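PDB 3RIQ: tailspike protein from Siphovirus 9NA, which probably binds the lipopolysaccharide of Salmonella as the phage's receptor and cleaves its O-antigen chains as an endorhamnosidase. Local coordinates for residues A[52-66]-A[75-89]. Numbering follows the deposited sequence.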
loop_
_atom_site.group_PDB
_atom_site.type_symbol
_atom_site.label_atom_id
_atom_site.label_comp_id
_atom_site.label_asym_id
_atom_site.label_seq_id
_atom_site.Cartn_x
_atom_site.Cartn_y
_atom_site.Cartn_z
ATOM N N GLY A 52 -41.911 12.287 3.294
ATOM C CA GLY A 52 -41.522 10.888 3.333
ATOM C C GLY A 52 -41.348 10.264 1.980
ATOM O O GLY A 52 -41.163 9.058 1.884
ATOM N N LYS A 53 -41.407 11.069 0.924
ATOM C CA LYS A 53 -41.352 10.508 -0.436
ATOM C C LYS A 53 -39.942 10.047 -0.798
ATOM O O LYS A 53 -38.931 10.642 -0.371
ATOM C CB LYS A 53 -41.850 11.573 -1.419
ATOM C CG LYS A 53 -43.362 11.812 -1.199
ATOM C CD LYS A 53 -44.020 12.735 -2.197
ATOM C CE LYS A 53 -43.635 14.116 -1.959
ATOM N NZ LYS A 53 -44.639 15.131 -2.491
ATOM N N VAL A 54 -39.885 8.995 -1.604
ATOM C CA VAL A 54 -38.625 8.415 -2.088
ATOM C C VAL A 54 -38.306 9.092 -3.423
ATOM O O VAL A 54 -38.779 8.660 -4.499
ATOM C CB VAL A 54 -38.691 6.867 -2.193
ATOM C CG1 VAL A 54 -37.314 6.325 -2.551
ATOM C CG2 VAL A 54 -39.221 6.267 -0.887
ATOM N N LEU A 55 -37.548 10.185 -3.347
ATOM C CA LEU A 55 -37.359 11.039 -4.524
ATOM C C LEU A 55 -36.010 10.905 -5.165
ATOM O O LEU A 55 -35.018 10.597 -4.504
ATOM C CB LEU A 55 -37.602 12.512 -4.153
ATOM C CG LEU A 55 -39.015 12.842 -3.655
ATOM C CD1 LEU A 55 -39.088 14.297 -3.243
ATOM C CD2 LEU A 55 -40.119 12.506 -4.705
ATOM N N THR A 56 -35.987 11.108 -6.480
ATOM C CA THR A 56 -34.749 11.358 -7.204
ATOM C C THR A 56 -34.665 12.851 -7.408
ATOM O O THR A 56 -35.503 13.417 -8.120
ATOM C CB THR A 56 -34.810 10.652 -8.562
ATOM O OG1 THR A 56 -35.091 9.261 -8.357
ATOM C CG2 THR A 56 -33.475 10.809 -9.316
ATOM N N ILE A 57 -33.713 13.517 -6.744
ATOM C CA ILE A 57 -33.596 14.989 -6.852
ATOM C C ILE A 57 -32.441 15.285 -7.813
ATOM O O ILE A 57 -31.251 15.129 -7.456
ATOM C CB ILE A 57 -33.406 15.670 -5.481
ATOM C CG1 ILE A 57 -34.590 15.314 -4.583
ATOM C CG2 ILE A 57 -33.276 17.194 -5.671
ATOM C CD1 ILE A 57 -34.542 15.847 -3.179
ATOM N N GLU A 58 -32.792 15.623 -9.051
ATOM C CA GLU A 58 -31.806 15.746 -10.124
ATOM C C GLU A 58 -31.404 17.206 -10.233
ATOM O O GLU A 58 -32.221 18.040 -10.631
ATOM C CB GLU A 58 -32.430 15.263 -11.452
ATOM C CG GLU A 58 -31.487 15.392 -12.640
ATOM C CD GLU A 58 -30.593 14.202 -12.800
ATOM O OE1 GLU A 58 -31.123 13.098 -12.948
ATOM O OE2 GLU A 58 -29.371 14.368 -12.810
ATOM N N CYS A 59 -30.176 17.556 -9.848
ATOM C CA CYS A 59 -29.805 18.987 -9.799
ATOM C C CYS A 59 -29.055 19.421 -11.048
ATOM O O CYS A 59 -27.997 18.841 -11.411
ATOM C CB CYS A 59 -28.966 19.287 -8.569
ATOM S SG CYS A 59 -29.816 18.822 -7.030
ATOM N N LYS A 60 -29.620 20.417 -11.736
ATOM C CA LYS A 60 -28.975 20.993 -12.927
ATOM C C LYS A 60 -28.798 22.495 -12.770
ATOM O O LYS A 60 -28.691 23.224 -13.768
ATOM C CB LYS A 60 -29.756 20.662 -14.211
ATOM C CG LYS A 60 -29.806 19.153 -14.516
ATOM C CD LYS A 60 -30.369 18.820 -15.887
ATOM C CE LYS A 60 -30.259 17.357 -16.174
ATOM N NZ LYS A 60 -30.569 17.035 -17.616
ATOM N N ALA A 61 -28.742 22.940 -11.521
ATOM C CA ALA A 61 -28.584 24.357 -11.183
ATOM C C ALA A 61 -28.240 24.424 -9.699
ATOM O O ALA A 61 -28.109 23.367 -9.071
ATOM C CB ALA A 61 -29.877 25.120 -11.508
ATOM N N LYS A 62 -28.054 25.620 -9.136
ATOM C CA LYS A 62 -27.503 25.766 -7.794
ATOM C C LYS A 62 -28.532 26.196 -6.776
ATOM O O LYS A 62 -29.504 26.875 -7.124
ATOM C CB LYS A 62 -26.405 26.844 -7.810
ATOM C CG LYS A 62 -25.294 26.539 -8.802
ATOM C CD LYS A 62 -24.213 27.584 -8.707
ATOM C CE LYS A 62 -23.078 27.257 -9.661
ATOM N NZ LYS A 62 -23.508 27.371 -11.090
ATOM N N PHE A 63 -28.295 25.820 -5.516
ATOM C CA PHE A 63 -28.980 26.433 -4.371
ATOM C C PHE A 63 -28.111 27.573 -3.822
ATOM O O PHE A 63 -26.989 27.320 -3.337
ATOM C CB PHE A 63 -29.226 25.404 -3.280
ATOM C CG PHE A 63 -30.038 24.216 -3.738
ATOM C CD1 PHE A 63 -31.359 24.386 -4.231
ATOM C CD2 PHE A 63 -29.489 22.939 -3.715
ATOM C CE1 PHE A 63 -32.136 23.267 -4.648
ATOM C CE2 PHE A 63 -30.242 21.817 -4.159
ATOM C CZ PHE A 63 -31.572 21.985 -4.615
ATOM N N ILE A 64 -28.629 28.803 -3.875
ATOM C CA ILE A 64 -27.854 29.994 -3.560
ATOM C C ILE A 64 -28.414 30.698 -2.341
ATOM O O ILE A 64 -29.605 31.001 -2.306
ATOM C CB ILE A 64 -27.866 30.984 -4.756
ATOM C CG1 ILE A 64 -27.325 30.325 -6.024
ATOM C CG2 ILE A 64 -27.096 32.302 -4.413
ATOM C CD1 ILE A 64 -27.630 31.118 -7.320
ATOM N N GLY A 65 -27.595 30.948 -1.319
ATOM C CA GLY A 65 -28.098 31.640 -0.131
ATOM C C GLY A 65 -26.985 31.883 0.851
ATOM O O GLY A 65 -25.919 31.299 0.727
ATOM N N ASP A 66 -27.264 32.735 1.841
ATOM C CA ASP A 66 -26.424 32.859 3.029
ATOM C C ASP A 66 -27.174 32.221 4.186
ATOM O O ASP A 66 -28.297 32.639 4.502
ATOM C CB ASP A 66 -26.212 34.333 3.371
ATOM C CG ASP A 66 -25.426 35.072 2.330
ATOM O OD1 ASP A 66 -24.545 34.482 1.673
ATOM O OD2 ASP A 66 -25.703 36.274 2.182
ATOM N N GLY A 75 -37.536 10.757 2.096
ATOM C CA GLY A 75 -37.789 9.323 2.286
ATOM C C GLY A 75 -36.540 8.462 2.151
ATOM O O GLY A 75 -35.689 8.734 1.315
ATOM N N SER A 76 -36.457 7.402 2.954
ATOM C CA SER A 76 -35.348 6.436 2.844
ATOM C C SER A 76 -35.253 5.843 1.436
ATOM O O SER A 76 -36.280 5.461 0.839
ATOM C CB SER A 76 -35.504 5.322 3.886
ATOM O OG SER A 76 -35.555 5.918 5.168
ATOM N N GLY A 77 -34.025 5.820 0.888
ATOM C CA GLY A 77 -33.825 5.345 -0.474
ATOM C C GLY A 77 -33.771 6.458 -1.519
ATOM O O GLY A 77 -33.554 6.171 -2.705
ATOM N N SER A 78 -33.998 7.715 -1.113
ATOM C CA SER A 78 -33.852 8.867 -2.030
ATOM C C SER A 78 -32.398 9.028 -2.497
ATOM O O SER A 78 -31.439 8.532 -1.855
ATOM C CB SER A 78 -34.280 10.186 -1.356
ATOM O OG SER A 78 -35.679 10.127 -1.064
ATOM N N LYS A 79 -32.251 9.685 -3.642
ATOM C CA LYS A 79 -30.940 10.021 -4.176
ATOM C C LYS A 79 -30.912 11.482 -4.581
ATOM O O LYS A 79 -31.903 11.971 -5.150
ATOM C CB LYS A 79 -30.588 9.134 -5.383
ATOM C CG LYS A 79 -29.153 9.297 -5.896
ATOM C CD LYS A 79 -28.892 8.353 -7.077
ATOM C CE LYS A 79 -28.725 6.892 -6.607
ATOM N NZ LYS A 79 -28.667 5.896 -7.763
ATOM N N VAL A 80 -29.804 12.168 -4.295
ATOM C CA VAL A 80 -29.646 13.582 -4.622
ATOM C C VAL A 80 -28.444 13.698 -5.554
ATOM O O VAL A 80 -27.291 13.338 -5.189
ATOM C CB VAL A 80 -29.466 14.439 -3.327
ATOM C CG1 VAL A 80 -29.409 15.934 -3.675
ATOM C CG2 VAL A 80 -30.621 14.174 -2.340
ATOM N N ILE A 81 -28.708 14.147 -6.779
ATOM C CA ILE A 81 -27.732 14.036 -7.874
ATOM C C ILE A 81 -27.147 15.404 -8.211
ATOM O O ILE A 81 -27.861 16.331 -8.630
ATOM C CB ILE A 81 -28.411 13.440 -9.128
ATOM C CG1 ILE A 81 -29.077 12.099 -8.761
ATOM C CG2 ILE A 81 -27.418 13.271 -10.267
ATOM C CD1 ILE A 81 -29.846 11.468 -9.901
ATOM N N SER A 82 -25.846 15.522 -7.979
ATOM C CA SER A 82 -25.065 16.730 -8.272
ATOM C C SER A 82 -25.623 18.040 -7.713
ATOM O O SER A 82 -25.635 19.036 -8.403
ATOM C CB SER A 82 -24.865 16.895 -9.765
ATOM O OG SER A 82 -24.260 15.735 -10.328
ATOM N N PRO A 83 -25.987 18.081 -6.439
ATOM C CA PRO A 83 -26.367 19.380 -5.898
ATOM C C PRO A 83 -25.162 20.297 -5.775
ATOM O O PRO A 83 -24.024 19.840 -5.770
ATOM C CB PRO A 83 -26.859 19.021 -4.496
ATOM C CG PRO A 83 -26.053 17.793 -4.138
ATOM C CD PRO A 83 -25.954 17.033 -5.398
ATOM N N HIS A 84 -25.446 21.592 -5.700
ATOM C CA HIS A 84 -24.405 22.616 -5.560
ATOM C C HIS A 84 -24.862 23.714 -4.604
ATOM O O HIS A 84 -25.805 24.424 -4.905
ATOM C CB HIS A 84 -24.077 23.224 -6.932
ATOM C CG HIS A 84 -22.873 24.122 -6.936
ATOM N ND1 HIS A 84 -21.897 24.030 -7.905
ATOM C CD2 HIS A 84 -22.497 25.146 -6.123
ATOM C CE1 HIS A 84 -20.966 24.949 -7.675
ATOM N NE2 HIS A 84 -21.319 25.651 -6.614
ATOM N N MET A 85 -24.204 23.828 -3.462
ATOM C CA MET A 85 -24.482 24.868 -2.481
ATOM C C MET A 85 -23.556 26.056 -2.711
ATOM O O MET A 85 -22.354 25.930 -2.567
ATOM C CB MET A 85 -24.301 24.337 -1.058
ATOM C CG MET A 85 -25.165 23.157 -0.706
ATOM S SD MET A 85 -26.923 23.318 -1.064
ATOM C CE MET A 85 -27.343 24.769 -0.018
ATOM N N HIS A 86 -24.124 27.206 -3.065
ATOM C CA HIS A 86 -23.350 28.401 -3.392
ATOM C C HIS A 86 -23.711 29.585 -2.473
ATOM O O HIS A 86 -24.867 29.942 -2.344
ATOM C CB HIS A 86 -23.636 28.766 -4.854
ATOM C CG HIS A 86 -22.632 29.699 -5.489
ATOM N ND1 HIS A 86 -22.388 30.974 -5.010
ATOM C CD2 HIS A 86 -21.873 29.565 -6.610
ATOM C CE1 HIS A 86 -21.480 31.562 -5.777
ATOM N NE2 HIS A 86 -21.166 30.736 -6.764
ATOM N N THR A 87 -22.725 30.195 -1.850
ATOM C CA THR A 87 -22.964 31.393 -1.058
ATOM C C THR A 87 -23.675 32.513 -1.857
ATOM O O THR A 87 -23.494 32.636 -3.095
ATOM C CB THR A 87 -21.609 31.908 -0.465
ATOM O OG1 THR A 87 -21.893 32.942 0.486
ATOM C CG2 THR A 87 -20.644 32.445 -1.568
ATOM N N LYS A 88 -24.460 33.338 -1.175
ATOM C CA LYS A 88 -25.014 34.523 -1.823
ATOM C C LYS A 88 -24.004 35.689 -1.734
ATOM O O LYS A 88 -23.610 36.270 -2.747
ATOM C CB LYS A 88 -26.383 34.876 -1.221
ATOM C CG LYS A 88 -26.940 36.196 -1.812
ATOM C CD LYS A 88 -28.400 36.476 -1.399
ATOM C CE LYS A 88 -28.567 36.609 0.135
ATOM N NZ LYS A 88 -30.010 36.918 0.595
ATOM N N THR A 89 -23.547 35.976 -0.527
ATOM C CA THR A 89 -22.544 37.018 -0.272
ATOM C C THR A 89 -21.139 36.441 -0.443
ATOM O O THR A 89 -20.879 35.335 -0.008
ATOM C CB THR A 89 -22.682 37.534 1.198
ATOM O OG1 THR A 89 -24.010 38.039 1.411
ATOM C CG2 THR A 89 -21.691 38.663 1.495
HETATM O O HOH W 1 -28.146 22.225 -6.625
HETATM O O HOH W 2 -26.078 21.405 -9.957
HETATM O O HOH W 3 -29.997 33.843 1.614
#
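Asp66 grips the end of residues 75-89 with both carboxylate oxygens: Thr89 N points almost straight at OD1 on its syn lone pair (2.8 Å). Thr89 OG1 donates to OD2 at 2.6 Å, and the two bonds together should hold the carboxylate's rotation. Further back, Lys62 lies alongside His84, its CE over the middle of the imidazole face, 3.8 Å from the ring centroid, in a CH-pi contact. Both ring nitrogens are held by hydrogen bonds, ND1 to Glu162 and NE2 to Thr164, which fixes the ring's rotation. On the face that carries Phe63 and Met85, Met85, bent at chi2 (-50°) and chi3 (-60°), curls back to set SD 3.7 Å from Phe63 CD2, a Met-aromatic contact oblique to the ring; buried Cys59 SG meets Pro83 CB at 3.9 Å. At the opposite end Ser78 OG accepts from Leu55 N (3.0 Å) and donates to Gly75 O, tying down the type II turn 75-78. Parallel backbone pairing joins Thr56-Glu58 to Lys79-Ile81 and Phe63-Ile64 to Met85-His86, with the register shifting by one residue between the two sets; where it breaks, a water links Ala61 O to His84 N. These are successive rungs of the right-handed parallel beta-helix of P22-type tailspikes.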